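Local coordinates for CDP-glucose-4,6-dehydratase (Yersinia pseudotuberculosis, PDB 1RKX), which catalyses the NAD-dependent dehydration of CDP-D-glucose to CDP-4-keto-6-deoxy-D-glucose as an extended short-chain dehydrogenase/reductase, at residues I130-C135 against Y157-G162; A187-A193 against Y256-F262; F20-W24 against V196-D201. One frame throughout, in Å; residues are numbered along the deposited sequence.

Contact 1 (I130-C135 against Y157-G162). With NAD (nicotinamide-adenine-dinucleotide), chain G.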
loop_
_atom_site.group_PDB
_atom_site.type_symbol
_atom_site.label_atom_id
_atom_site.label_comp_id
_atom_site.label_asym_id
_atom_site.label_seq_id
_atom_site.Cartn_x
_atom_site.Cartn_y
_atom_site.Cartn_z
ATOM N N ILE C 130 -13.189 -3.379 22.586
ATOM C CA ILE C 130 -14.048 -3.710 21.460
ATOM C C ILE C 130 -14.314 -2.453 20.636
ATOM O O ILE C 130 -14.912 -1.484 21.121
ATOM C CB ILE C 130 -15.411 -4.283 21.923
ATOM C CG1 ILE C 130 -15.241 -5.717 22.425
ATOM C CG2 ILE C 130 -16.412 -4.266 20.772
ATOM C CD1 ILE C 130 -14.375 -5.841 23.659
ATOM N N THR C 131 -13.860 -2.465 19.391
ATOM C CA THR C 131 -14.092 -1.323 18.520
ATOM C C THR C 131 -15.184 -1.731 17.536
ATOM O O THR C 131 -16.362 -1.759 17.906
ATOM C CB THR C 131 -12.782 -0.893 17.804
ATOM O OG1 THR C 131 -12.243 -1.985 17.053
ATOM C CG2 THR C 131 -11.759 -0.439 18.836
ATOM N N SER C 132 -14.818 -2.085 16.306
ATOM C CA SER C 132 -15.826 -2.488 15.329
ATOM C C SER C 132 -15.192 -2.957 14.036
ATOM O O SER C 132 -14.055 -2.619 13.749
ATOM C CB SER C 132 -16.760 -1.314 15.014
ATOM O OG SER C 132 -17.691 -1.660 13.997
ATOM N N ASP C 133 -15.926 -3.752 13.263
ATOM C CA ASP C 133 -15.414 -4.197 11.977
ATOM C C ASP C 133 -15.427 -2.963 11.059
ATOM O O ASP C 133 -14.731 -2.923 10.043
ATOM C CB ASP C 133 -16.287 -5.326 11.398
ATOM C CG ASP C 133 -17.725 -4.900 11.159
ATOM O OD1 ASP C 133 -18.302 -4.235 12.048
ATOM O OD2 ASP C 133 -18.283 -5.245 10.087
ATOM N N LYS C 134 -16.191 -1.943 11.450
ATOM C CA LYS C 134 -16.300 -0.708 10.668
ATOM C C LYS C 134 -15.201 0.328 10.939
ATOM O O LYS C 134 -15.281 1.455 10.458
ATOM C CB LYS C 134 -17.668 -0.055 10.908
ATOM C CG LYS C 134 -18.852 -0.971 10.631
ATOM C CD LYS C 134 -18.802 -1.520 9.217
ATOM C CE LYS C 134 -19.931 -2.516 8.966
ATOM N NZ LYS C 134 -21.276 -1.873 9.064
ATOM N N CYS C 135 -14.176 -0.037 11.700
ATOM C CA CYS C 135 -13.114 0.925 11.985
ATOM C C CYS C 135 -12.202 1.149 10.774
ATOM O O CYS C 135 -11.464 2.129 10.723
ATOM C CB CYS C 135 -12.262 0.453 13.167
ATOM S SG CYS C 135 -11.337 -1.039 12.828
ATOM N N TYR C 157 -20.342 7.003 13.475
ATOM C CA TYR C 157 -20.146 5.792 14.272
ATOM C C TYR C 157 -18.887 5.053 13.814
ATOM O O TYR C 157 -17.974 4.805 14.613
ATOM C CB TYR C 157 -21.349 4.849 14.156
ATOM C CG TYR C 157 -21.005 3.418 14.511
ATOM C CD1 TYR C 157 -20.815 3.030 15.837
ATOM C CD2 TYR C 157 -20.803 2.466 13.509
ATOM C CE1 TYR C 157 -20.428 1.726 16.159
ATOM C CE2 TYR C 157 -20.415 1.164 13.816
ATOM C CZ TYR C 157 -20.228 0.801 15.140
ATOM O OH TYR C 157 -19.832 -0.482 15.433
ATOM N N SER C 158 -18.848 4.696 12.532
ATOM C CA SER C 158 -17.705 3.983 11.972
ATOM C C SER C 158 -16.427 4.773 12.227
ATOM O O SER C 158 -15.419 4.226 12.685
ATOM C CB SER C 158 -17.888 3.775 10.459
ATOM O OG SER C 158 -19.036 2.992 10.188
ATOM N N ASN C 159 -16.482 6.071 11.954
ATOM C CA ASN C 159 -15.316 6.924 12.130
ATOM C C ASN C 159 -14.874 7.024 13.593
ATOM O O ASN C 159 -13.671 7.055 13.883
ATOM C CB ASN C 159 -15.600 8.317 11.557
ATOM C CG ASN C 159 -14.342 9.149 11.407
ATOM O OD1 ASN C 159 -13.999 9.944 12.286
ATOM N ND2 ASN C 159 -13.637 8.956 10.294
ATOM N N SER C 160 -15.834 7.067 14.516
ATOM C CA SER C 160 -15.494 7.154 15.932
ATOM C C SER C 160 -14.764 5.884 16.357
ATOM O O SER C 160 -13.915 5.926 17.249
ATOM C CB SER C 160 -16.747 7.356 16.796
ATOM O OG SER C 160 -17.529 6.183 16.902
ATOM N N LYS C 161 -15.083 4.763 15.710
ATOM C CA LYS C 161 -14.431 3.492 16.035
ATOM C C LYS C 161 -13.013 3.499 15.472
ATOM O O LYS C 161 -12.086 2.943 16.079
ATOM C CB LYS C 161 -15.250 2.315 15.488
ATOM C CG LYS C 161 -16.559 2.071 16.258
ATOM C CD LYS C 161 -16.277 1.598 17.693
ATOM C CE LYS C 161 -17.550 1.164 18.416
ATOM N NZ LYS C 161 -17.229 0.491 19.708
ATOM N N GLY C 162 -12.845 4.138 14.316
ATOM C CA GLY C 162 -11.523 4.267 13.728
ATOM C C GLY C 162 -10.693 5.118 14.689
ATOM O O GLY C 162 -9.517 4.841 14.934
HETATM P PA NAD G . -25.839 -2.700 22.741
HETATM O O1A NAD G . -26.500 -1.419 22.413
HETATM O O2A NAD G . -26.720 -3.858 23.051
HETATM O O5B NAD G . -24.824 -2.513 23.975
HETATM C C5B NAD G . -24.162 -1.237 24.148
HETATM C C4B NAD G . -23.733 -1.038 25.603
HETATM O O4B NAD G . -23.127 0.275 25.572
HETATM C C3B NAD G . -24.910 -0.934 26.561
HETATM O O3B NAD G . -24.626 -1.804 27.675
HETATM C C2B NAD G . -24.932 0.544 26.904
HETATM O O2B NAD G . -25.527 0.828 28.202
HETATM C C1B NAD G . -23.475 0.907 26.774
HETATM N N9A NAD G . -23.267 2.340 26.630
HETATM C C8A NAD G . -23.561 3.128 25.549
HETATM N N7A NAD G . -23.263 4.412 25.731
HETATM C C5A NAD G . -22.745 4.453 27.011
HETATM C C6A NAD G . -22.252 5.523 27.789
HETATM N N6A NAD G . -22.181 6.786 27.421
HETATM N N1A NAD G . -21.801 5.233 29.050
HETATM C C2A NAD G . -21.863 3.926 29.466
HETATM N N3A NAD G . -22.298 2.857 28.835
HETATM C C4A NAD G . -22.736 3.185 27.588
HETATM O O3 NAD G . -24.863 -3.055 21.577
HETATM P PN NAD G . -23.890 -4.351 21.347
HETATM O O1N NAD G . -24.416 -4.988 20.136
HETATM O O2N NAD G . -23.971 -5.214 22.552
HETATM O O5D NAD G . -22.485 -3.684 21.052
HETATM C C5D NAD G . -21.424 -3.969 21.970
HETATM C C4D NAD G . -20.139 -3.322 21.492
HETATM O O4D NAD G . -19.813 -4.015 20.241
HETATM C C3D NAD G . -20.154 -1.841 21.114
HETATM O O3D NAD G . -18.837 -1.304 21.348
HETATM C C2D NAD G . -20.470 -1.894 19.625
HETATM O O2D NAD G . -20.063 -0.675 18.980
HETATM C C1D NAD G . -19.647 -3.081 19.200
HETATM N N1N NAD G . -20.094 -3.636 17.928
HETATM C C2N NAD G . -21.254 -4.422 17.808
HETATM C C3N NAD G . -21.631 -5.046 16.501
HETATM C C7N NAD G . -22.831 -5.902 16.474
HETATM O O7N NAD G . -23.114 -6.429 15.387
HETATM N N7N NAD G . -23.609 -6.129 17.552
HETATM C C4N NAD G . -20.826 -4.693 15.270
HETATM C C5N NAD G . -19.646 -3.825 15.572
HETATM C C6N NAD G . -19.320 -3.360 16.759
#
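Tyr157 and Lys161, the two ends of the YxxxK sequence motif of short-chain dehydrogenase/reductases, face Ser132 and the carbonyls of Ile130 and Thr131 beside the nicotinamide ribose of NAD. Ser132 OG lies 2.8 Å from Tyr157 OH, a hydrogen bond in which either hydroxyl may be the donor. The same OG accepts the backbone N-H of Lys134 at 3.0 Å, nearly straight at 165°, and this ST turn fixes the serine hydroxyl. Tyr157 OH also comes within 3.2 Å of NAD C6N, while ribose O2D lies in the plane of the tyrosine ring, at its edge.

Lys161 bends once, at chi2 (-67°), and then runs straight, which carries its CG past Ser132 CB at 3.6 Å and its ammonium on to the cofactor. There NZ gives one bond to Thr131 O at 3.0 Å, approaching 36° above the carbonyl plane, and another to NAD O3D at 2.9 Å. Just after Tyr157 on the helix, Ser158 OG meets Lys134 CB at 3.4 Å; that hydroxyl bonds to Asp155.

The buried NZ thus has two firm acceptors, Thr131 O and NAD O3D, and two weak ones, Ile130 O and NAD O2D. Lys161 thereby ties the loop after strand 126-130 to the ribose, while Ser132 holds the Tyr157 hydroxyl beside the nicotinamide.

Contact 2 (A187-A193 against Y256-F262). With NAD (nicotinamide-adenine-dinucleotide), chain G.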
loop_
_atom_site.group_PDB
_atom_site.type_symbol
_atom_site.label_atom_id
_atom_site.label_comp_id
_atom_site.label_asym_id
_atom_site.label_seq_id
_atom_site.Cartn_x
_atom_site.Cartn_y
_atom_site.Cartn_z
ATOM N N ALA C 187 -1.180 -5.441 29.120
ATOM C CA ALA C 187 -1.201 -5.838 27.714
ATOM C C ALA C 187 -2.530 -5.355 27.134
ATOM O O ALA C 187 -3.588 -5.870 27.483
ATOM C CB ALA C 187 -1.086 -7.358 27.594
ATOM N N VAL C 188 -2.460 -4.369 26.245
ATOM C CA VAL C 188 -3.654 -3.770 25.647
ATOM C C VAL C 188 -3.887 -4.134 24.181
ATOM O O VAL C 188 -2.994 -3.999 23.347
ATOM C CB VAL C 188 -3.581 -2.234 25.753
ATOM C CG1 VAL C 188 -4.888 -1.608 25.254
ATOM C CG2 VAL C 188 -3.301 -1.828 27.196
ATOM N N ALA C 189 -5.104 -4.574 23.870
ATOM C CA ALA C 189 -5.444 -4.955 22.505
ATOM C C ALA C 189 -6.821 -4.445 22.086
ATOM O O ALA C 189 -7.633 -4.049 22.922
ATOM C CB ALA C 189 -5.409 -6.476 22.371
ATOM N N THR C 190 -7.066 -4.435 20.780
ATOM C CA THR C 190 -8.370 -4.046 20.264
ATOM C C THR C 190 -8.900 -5.244 19.489
ATOM O O THR C 190 -8.121 -6.033 18.945
ATOM C CB THR C 190 -8.315 -2.810 19.326
ATOM O OG1 THR C 190 -7.362 -3.028 18.277
ATOM C CG2 THR C 190 -7.946 -1.558 20.115
ATOM N N VAL C 191 -10.218 -5.397 19.463
ATOM C CA VAL C 191 -10.836 -6.498 18.740
ATOM C C VAL C 191 -11.879 -5.933 17.784
ATOM O O VAL C 191 -12.680 -5.068 18.141
ATOM C CB VAL C 191 -11.466 -7.540 19.706
ATOM C CG1 VAL C 191 -10.360 -8.242 20.480
ATOM C CG2 VAL C 191 -12.440 -6.873 20.664
ATOM N N ARG C 192 -11.853 -6.432 16.558
ATOM C CA ARG C 192 -12.739 -5.957 15.509
ATOM C C ARG C 192 -13.646 -7.066 14.996
ATOM O O ARG C 192 -13.169 -8.086 14.495
ATOM C CB ARG C 192 -11.875 -5.393 14.376
ATOM C CG ARG C 192 -10.829 -4.396 14.883
ATOM C CD ARG C 192 -9.643 -4.233 13.935
ATOM N NE ARG C 192 -8.608 -3.371 14.511
ATOM C CZ ARG C 192 -7.416 -3.165 13.969
ATOM N NH1 ARG C 192 -7.087 -3.763 12.835
ATOM N NH2 ARG C 192 -6.552 -2.349 14.558
ATOM N N ALA C 193 -14.953 -6.856 15.114
ATOM C CA ALA C 193 -15.934 -7.839 14.670
ATOM C C ALA C 193 -17.269 -7.156 14.409
ATOM O O ALA C 193 -17.536 -6.079 14.943
ATOM C CB ALA C 193 -16.101 -8.920 15.738
ATOM N N TYR C 256 0.724 -10.078 22.409
ATOM C CA TYR C 256 -0.610 -10.046 21.832
ATOM C C TYR C 256 -1.299 -8.688 21.901
ATOM O O TYR C 256 -2.472 -8.572 21.548
ATOM C CB TYR C 256 -1.484 -11.106 22.500
ATOM C CG TYR C 256 -0.950 -12.506 22.305
ATOM C CD1 TYR C 256 -0.021 -13.052 23.192
ATOM C CD2 TYR C 256 -1.331 -13.265 21.200
ATOM C CE1 TYR C 256 0.517 -14.320 22.979
ATOM C CE2 TYR C 256 -0.798 -14.534 20.975
ATOM C CZ TYR C 256 0.124 -15.056 21.868
ATOM O OH TYR C 256 0.650 -16.310 21.641
ATOM N N ALA C 257 -0.571 -7.670 22.344
ATOM C CA ALA C 257 -1.116 -6.319 22.472
ATOM C C ALA C 257 -1.177 -5.594 21.123
ATOM O O ALA C 257 -0.395 -4.680 20.857
ATOM C CB ALA C 257 -0.278 -5.512 23.477
ATOM N N GLU C 258 -2.116 -6.009 20.280
ATOM C CA GLU C 258 -2.293 -5.416 18.956
ATOM C C GLU C 258 -3.773 -5.480 18.597
ATOM O O GLU C 258 -4.619 -5.709 19.461
ATOM C CB GLU C 258 -1.505 -6.203 17.901
ATOM C CG GLU C 258 -0.264 -6.901 18.417
ATOM C CD GLU C 258 0.475 -7.660 17.334
ATOM O OE1 GLU C 258 -0.193 -8.325 16.509
ATOM O OE2 GLU C 258 1.722 -7.597 17.313
ATOM N N GLY C 259 -4.078 -5.280 17.315
ATOM C CA GLY C 259 -5.459 -5.334 16.859
ATOM C C GLY C 259 -5.780 -6.712 16.301
ATOM O O GLY C 259 -4.920 -7.344 15.682
ATOM N N TRP C 260 -7.015 -7.172 16.494
ATOM C CA TRP C 260 -7.419 -8.501 16.036
ATOM C C TRP C 260 -8.806 -8.576 15.404
ATOM O O TRP C 260 -9.780 -8.096 15.976
ATOM C CB TRP C 260 -7.393 -9.489 17.208
ATOM C CG TRP C 260 -6.082 -9.585 17.908
ATOM C CD1 TRP C 260 -5.578 -8.716 18.832
ATOM C CD2 TRP C 260 -5.089 -10.596 17.720
ATOM N NE1 TRP C 260 -4.329 -9.124 19.233
ATOM C CE2 TRP C 260 -4.003 -10.276 18.566
ATOM C CE3 TRP C 260 -5.009 -11.744 16.918
ATOM C CZ2 TRP C 260 -2.845 -11.063 18.634
ATOM C CZ3 TRP C 260 -3.857 -12.530 16.982
ATOM C CH2 TRP C 260 -2.789 -12.182 17.838
ATOM N N ASN C 261 -8.882 -9.215 14.238
ATOM C CA ASN C 261 -10.137 -9.412 13.511
ATOM C C ASN C 261 -10.797 -10.735 13.905
ATOM O O ASN C 261 -10.124 -11.758 14.030
ATOM C CB ASN C 261 -9.890 -9.505 12.001
ATOM C CG ASN C 261 -9.563 -8.175 11.354
ATOM O OD1 ASN C 261 -9.069 -8.147 10.227
ATOM N ND2 ASN C 261 -9.849 -7.079 12.035
ATOM N N PHE C 262 -12.115 -10.719 14.066
ATOM C CA PHE C 262 -12.861 -11.938 14.356
ATOM C C PHE C 262 -14.096 -11.942 13.468
ATOM O O PHE C 262 -14.866 -10.977 13.439
ATOM C CB PHE C 262 -13.258 -12.039 15.835
ATOM C CG PHE C 262 -12.090 -12.232 16.766
ATOM C CD1 PHE C 262 -11.574 -11.162 17.483
ATOM C CD2 PHE C 262 -11.497 -13.486 16.915
ATOM C CE1 PHE C 262 -10.488 -11.329 18.339
ATOM C CE2 PHE C 262 -10.404 -13.665 17.771
ATOM C CZ PHE C 262 -9.902 -12.589 18.482
HETATM P PA NAD G . -25.839 -2.700 22.741
HETATM O O1A NAD G . -26.500 -1.419 22.413
HETATM O O2A NAD G . -26.720 -3.858 23.051
HETATM O O5B NAD G . -24.824 -2.513 23.975
HETATM C C5B NAD G . -24.162 -1.237 24.148
HETATM C C4B NAD G . -23.733 -1.038 25.603
HETATM O O4B NAD G . -23.127 0.275 25.572
HETATM C C3B NAD G . -24.910 -0.934 26.561
HETATM O O3B NAD G . -24.626 -1.804 27.675
HETATM C C2B NAD G . -24.932 0.544 26.904
HETATM O O2B NAD G . -25.527 0.828 28.202
HETATM C C1B NAD G . -23.475 0.907 26.774
HETATM N N9A NAD G . -23.267 2.340 26.630
HETATM C C8A NAD G . -23.561 3.128 25.549
HETATM N N7A NAD G . -23.263 4.412 25.731
HETATM C C5A NAD G . -22.745 4.453 27.011
HETATM C C6A NAD G . -22.252 5.523 27.789
HETATM N N6A NAD G . -22.181 6.786 27.421
HETATM N N1A NAD G . -21.801 5.233 29.050
HETATM C C2A NAD G . -21.863 3.926 29.466
HETATM N N3A NAD G . -22.298 2.857 28.835
HETATM C C4A NAD G . -22.736 3.185 27.588
HETATM O O3 NAD G . -24.863 -3.055 21.577
HETATM P PN NAD G . -23.890 -4.351 21.347
HETATM O O1N NAD G . -24.416 -4.988 20.136
HETATM O O2N NAD G . -23.971 -5.214 22.552
HETATM O O5D NAD G . -22.485 -3.684 21.052
HETATM C C5D NAD G . -21.424 -3.969 21.970
HETATM C C4D NAD G . -20.139 -3.322 21.492
HETATM O O4D NAD G . -19.813 -4.015 20.241
HETATM C C3D NAD G . -20.154 -1.841 21.114
HETATM O O3D NAD G . -18.837 -1.304 21.348
HETATM C C2D NAD G . -20.470 -1.894 19.625
HETATM O O2D NAD G . -20.063 -0.675 18.980
HETATM C C1D NAD G . -19.647 -3.081 19.200
HETATM N N1N NAD G . -20.094 -3.636 17.928
HETATM C C2N NAD G . -21.254 -4.422 17.808
HETATM C C3N NAD G . -21.631 -5.046 16.501
HETATM C C7N NAD G . -22.831 -5.902 16.474
HETATM O O7N NAD G . -23.114 -6.429 15.387
HETATM N N7N NAD G . -23.609 -6.129 17.552
HETATM C C4N NAD G . -20.826 -4.693 15.270
HETATM C C5N NAD G . -19.646 -3.825 15.572
HETATM C C6N NAD G . -19.320 -3.360 16.759
#
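Arg192 and Trp260 meet in the parallel pairing of strands 187-192 and 259-261, whose axes approach to 4.6 Å with 22° between their directions. Arg192 N donates to Trp260 O at 2.7 Å, and Arg192 O accepts from Phe262 N at 2.9 Å, so this residue bonds to both neighbours of Asn261, its bridge partner. Thr190 repeats the pattern: its N reaches Glu258 O, and its O receives Trp260 N.

The Arg192 side chain can be followed outward. CB lies beside the backbone, 3.8 Å from Trp260 O, and CG keeps near the same oxygen. CD passes the end of the Asn261 side chain. With chi2 at 158° the chain stays extended from CG to NE and travels across the neighbouring strand; NE there forms a salt bridge with Glu165. The guanidinium finally lies with one face against Gly259, whose CA is 3.9 Å from NH2 and offset toward the rim; the bare glycine lets the flat group come this close. NH1 is held by Tyr136 OH and Glu147 O.

On the other face of the sheet, Val191 CG1 touches the edge of the Phe262 ring at CE1, 3.8 Å away. The Trp260 indole is anchored by NE1 to Tyr256 O at 3.0 Å, with the oxygen in the ring plane.

Strand 259-261 is one of the two outermost strands of the Rossmann sheet within this chain, and strand 187-192 stands between it and strand 126-130. Helix 156-175 supplies Glu165 on the Arg192 face, while helix 236-251 packs on Val191 and helix 308-314 on Trp260.

Contact 3 (F20-W24 against V196-D201). With NAD (nicotinamide-adenine-dinucleotide), chain G.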
loop_
_atom_site.group_PDB
_atom_site.type_symbol
_atom_site.label_atom_id
_atom_site.label_comp_id
_atom_site.label_asym_id
_atom_site.label_seq_id
_atom_site.Cartn_x
_atom_site.Cartn_y
_atom_site.Cartn_z
ATOM N N PHE C 20 -26.311 -6.199 24.525
ATOM C CA PHE C 20 -26.379 -7.518 23.903
ATOM C C PHE C 20 -25.096 -8.331 24.051
ATOM O O PHE C 20 -25.096 -9.388 24.689
ATOM C CB PHE C 20 -26.747 -7.358 22.421
ATOM C CG PHE C 20 -26.743 -8.646 21.639
ATOM C CD1 PHE C 20 -27.524 -9.729 22.040
ATOM C CD2 PHE C 20 -25.996 -8.753 20.468
ATOM C CE1 PHE C 20 -27.565 -10.906 21.283
ATOM C CE2 PHE C 20 -26.026 -9.921 19.699
ATOM C CZ PHE C 20 -26.815 -11.001 20.107
ATOM N N LYS C 21 -24.002 -7.854 23.464
ATOM C CA LYS C 21 -22.738 -8.578 23.553
ATOM C C LYS C 21 -22.214 -8.611 24.980
ATOM O O LYS C 21 -21.689 -9.630 25.434
ATOM C CB LYS C 21 -21.683 -7.944 22.641
ATOM C CG LYS C 21 -22.007 -8.048 21.151
ATOM C CD LYS C 21 -20.951 -7.368 20.295
ATOM C CE LYS C 21 -19.587 -8.028 20.449
ATOM N NZ LYS C 21 -18.540 -7.364 19.618
ATOM N N GLY C 22 -22.358 -7.492 25.681
ATOM C CA GLY C 22 -21.891 -7.403 27.051
ATOM C C GLY C 22 -22.594 -8.366 27.986
ATOM O O GLY C 22 -21.971 -8.911 28.897
ATOM N N GLY C 23 -23.891 -8.558 27.766
ATOM C CA GLY C 23 -24.660 -9.472 28.591
ATOM C C GLY C 23 -24.200 -10.902 28.381
ATOM O O GLY C 23 -23.968 -11.638 29.342
ATOM N N TRP C 24 -24.062 -11.316 27.125
ATOM C CA TRP C 24 -23.604 -12.680 26.871
ATOM C C TRP C 24 -22.205 -12.888 27.448
ATOM O O TRP C 24 -21.927 -13.930 28.040
ATOM C CB TRP C 24 -23.606 -12.998 25.369
ATOM C CG TRP C 24 -24.964 -13.380 24.839
ATOM C CD1 TRP C 24 -25.822 -12.597 24.132
ATOM C CD2 TRP C 24 -25.615 -14.648 24.995
ATOM N NE1 TRP C 24 -26.973 -13.297 23.831
ATOM C CE2 TRP C 24 -26.869 -14.559 24.351
ATOM C CE3 TRP C 24 -25.256 -15.852 25.619
ATOM C CZ2 TRP C 24 -27.773 -15.632 24.311
ATOM C CZ3 TRP C 24 -26.155 -16.923 25.581
ATOM C CH2 TRP C 24 -27.398 -16.801 24.929
ATOM N N VAL C 196 -23.073 -9.350 14.429
ATOM C CA VAL C 196 -23.315 -10.308 15.493
ATOM C C VAL C 196 -24.804 -10.553 15.692
ATOM O O VAL C 196 -25.595 -9.609 15.781
ATOM C CB VAL C 196 -22.696 -9.807 16.810
ATOM C CG1 VAL C 196 -22.936 -10.804 17.906
ATOM C CG2 VAL C 196 -21.205 -9.575 16.621
ATOM N N ILE C 197 -25.187 -11.826 15.744
ATOM C CA ILE C 197 -26.581 -12.190 15.943
ATOM C C ILE C 197 -26.708 -13.242 17.042
ATOM O O ILE C 197 -25.755 -13.955 17.357
ATOM C CB ILE C 197 -27.223 -12.729 14.641
ATOM C CG1 ILE C 197 -26.384 -13.883 14.080
ATOM C CG2 ILE C 197 -27.370 -11.591 13.625
ATOM C CD1 ILE C 197 -26.993 -14.557 12.856
ATOM N N GLY C 198 -27.893 -13.325 17.632
ATOM C CA GLY C 198 -28.116 -14.286 18.689
ATOM C C GLY C 198 -29.407 -14.023 19.438
ATOM O O GLY C 198 -30.073 -13.011 19.225
ATOM N N GLY C 199 -29.777 -14.946 20.313
ATOM C CA GLY C 199 -30.985 -14.736 21.081
ATOM C C GLY C 199 -30.726 -13.584 22.034
ATOM O O GLY C 199 -29.600 -13.412 22.512
ATOM N N GLY C 200 -31.746 -12.776 22.298
ATOM C CA GLY C 200 -31.565 -11.677 23.230
ATOM C C GLY C 200 -31.182 -10.309 22.690
ATOM O O GLY C 200 -30.903 -9.406 23.479
ATOM N N ASP C 201 -31.134 -10.137 21.375
ATOM C CA ASP C 201 -30.815 -8.818 20.845
ATOM C C ASP C 201 -32.112 -8.187 20.383
ATOM O O ASP C 201 -32.731 -8.642 19.427
ATOM C CB ASP C 201 -29.826 -8.894 19.683
ATOM C CG ASP C 201 -29.467 -7.516 19.142
ATOM O OD1 ASP C 201 -29.603 -6.524 19.896
ATOM O OD2 ASP C 201 -29.037 -7.427 17.978
HETATM P PA NAD G . -25.839 -2.700 22.741
HETATM O O1A NAD G . -26.500 -1.419 22.413
HETATM O O2A NAD G . -26.720 -3.858 23.051
HETATM O O5B NAD G . -24.824 -2.513 23.975
HETATM C C5B NAD G . -24.162 -1.237 24.148
HETATM C C4B NAD G . -23.733 -1.038 25.603
HETATM O O4B NAD G . -23.127 0.275 25.572
HETATM C C3B NAD G . -24.910 -0.934 26.561
HETATM O O3B NAD G . -24.626 -1.804 27.675
HETATM C C2B NAD G . -24.932 0.544 26.904
HETATM O O2B NAD G . -25.527 0.828 28.202
HETATM C C1B NAD G . -23.475 0.907 26.774
HETATM N N9A NAD G . -23.267 2.340 26.630
HETATM C C8A NAD G . -23.561 3.128 25.549
HETATM N N7A NAD G . -23.263 4.412 25.731
HETATM C C5A NAD G . -22.745 4.453 27.011
HETATM C C6A NAD G . -22.252 5.523 27.789
HETATM N N6A NAD G . -22.181 6.786 27.421
HETATM N N1A NAD G . -21.801 5.233 29.050
HETATM C C2A NAD G . -21.863 3.926 29.466
HETATM N N3A NAD G . -22.298 2.857 28.835
HETATM C C4A NAD G . -22.736 3.185 27.588
HETATM O O3 NAD G . -24.863 -3.055 21.577
HETATM P PN NAD G . -23.890 -4.351 21.347
HETATM O O1N NAD G . -24.416 -4.988 20.136
HETATM O O2N NAD G . -23.971 -5.214 22.552
HETATM O O5D NAD G . -22.485 -3.684 21.052
HETATM C C5D NAD G . -21.424 -3.969 21.970
HETATM C C4D NAD G . -20.139 -3.322 21.492
HETATM O O4D NAD G . -19.813 -4.015 20.241
HETATM C C3D NAD G . -20.154 -1.841 21.114
HETATM O O3D NAD G . -18.837 -1.304 21.348
HETATM C C2D NAD G . -20.470 -1.894 19.625
HETATM O O2D NAD G . -20.063 -0.675 18.980
HETATM C C1D NAD G . -19.647 -3.081 19.200
HETATM N N1N NAD G . -20.094 -3.636 17.928
HETATM C C2N NAD G . -21.254 -4.422 17.808
HETATM C C3N NAD G . -21.631 -5.046 16.501
HETATM C C7N NAD G . -22.831 -5.902 16.474
HETATM O O7N NAD G . -23.114 -6.429 15.387
HETATM N N7N NAD G . -23.609 -6.129 17.552
HETATM C C4N NAD G . -20.826 -4.693 15.270
HETATM C C5N NAD G . -19.646 -3.825 15.572
HETATM C C6N NAD G . -19.320 -3.360 16.759
#
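Phe20 meets Asp201, Val196 and the turn between them in the first turn of helix 20-31, which carries the last part of the glycine-rich cofactor motif of the Rossmann fold. The aromatic contacts come first. With CG anti to the backbone N (chi1 175°), the Phe20 ring reaches out from the helix into the curve of 196-201. Asp201 CB sits over the centre of one face, 3.4 Å from the ring centroid and 13° off the normal, a CH-pi contact; the carboxylate is stacked on the ring with its plane nearly parallel. At the ring's edge, Phe20 CZ approaches Gly198 N at 3.6 Å, and Gly199 O lies in the ring plane. Phe20 CE2 makes a separate apolar contact with Val196 CG1 at 3.7 Å.

One hydrogen bond joins the segments. Trp24 NE1 donates to Gly199 O at 2.9 Å; the oxygen is in the indole plane, and the C=O...N angle of 173° shows a head-on approach to the carbonyl. The acceptor belongs to a type II turn from Gly198 to Asp201, whose third residue, Gly200, has a positive phi suited to glycine.

Bonds to NAD form the third group. Phe20 N reaches O2A and Lys21 N reaches O2N, each at 2.8 Å, so the first turn of the helix grips both phosphates of the diphosphate. Val196 N donates to the carboxamide O7N at 3.1 Å, fixing the other end of the nicotinamide mononucleotide half.

Beyond the segments, Asp201 forms a salt bridge with Arg206, and Lys21 NZ bonds to Tyr242 of helix 236-251. Trp24 is wedged against helices 236-251 and 342-355, while strand 196-197 pairs with strand 229-234.

How the contacts relate
All three contacts are buried and all come to the nicotinamide half of NAD, but they grip it differently. Contact 1 holds the ribose hydroxyls through the Lys161 ammonium and sets the Ser132 and Tyr157 hydroxyls beside the nicotinamide, contact 3 holds the diphosphate and carboxamide through backbone N-H groups, and contact 2 merely brings Ala193 O to the nicotinamide. Contact 2 is mostly sheet hydrogen bonding, whereas contact 3 depends on an aromatic ring seated against a glycine-rich turn. Contacts 1 and 2 adjoin directly: Thr131 N probably bonds to Val191 O, 3.1 Å away, continuing the sheet. Contacts 2 and 3 share no direct touch, but strand 187-192 leads on to strand 196-197.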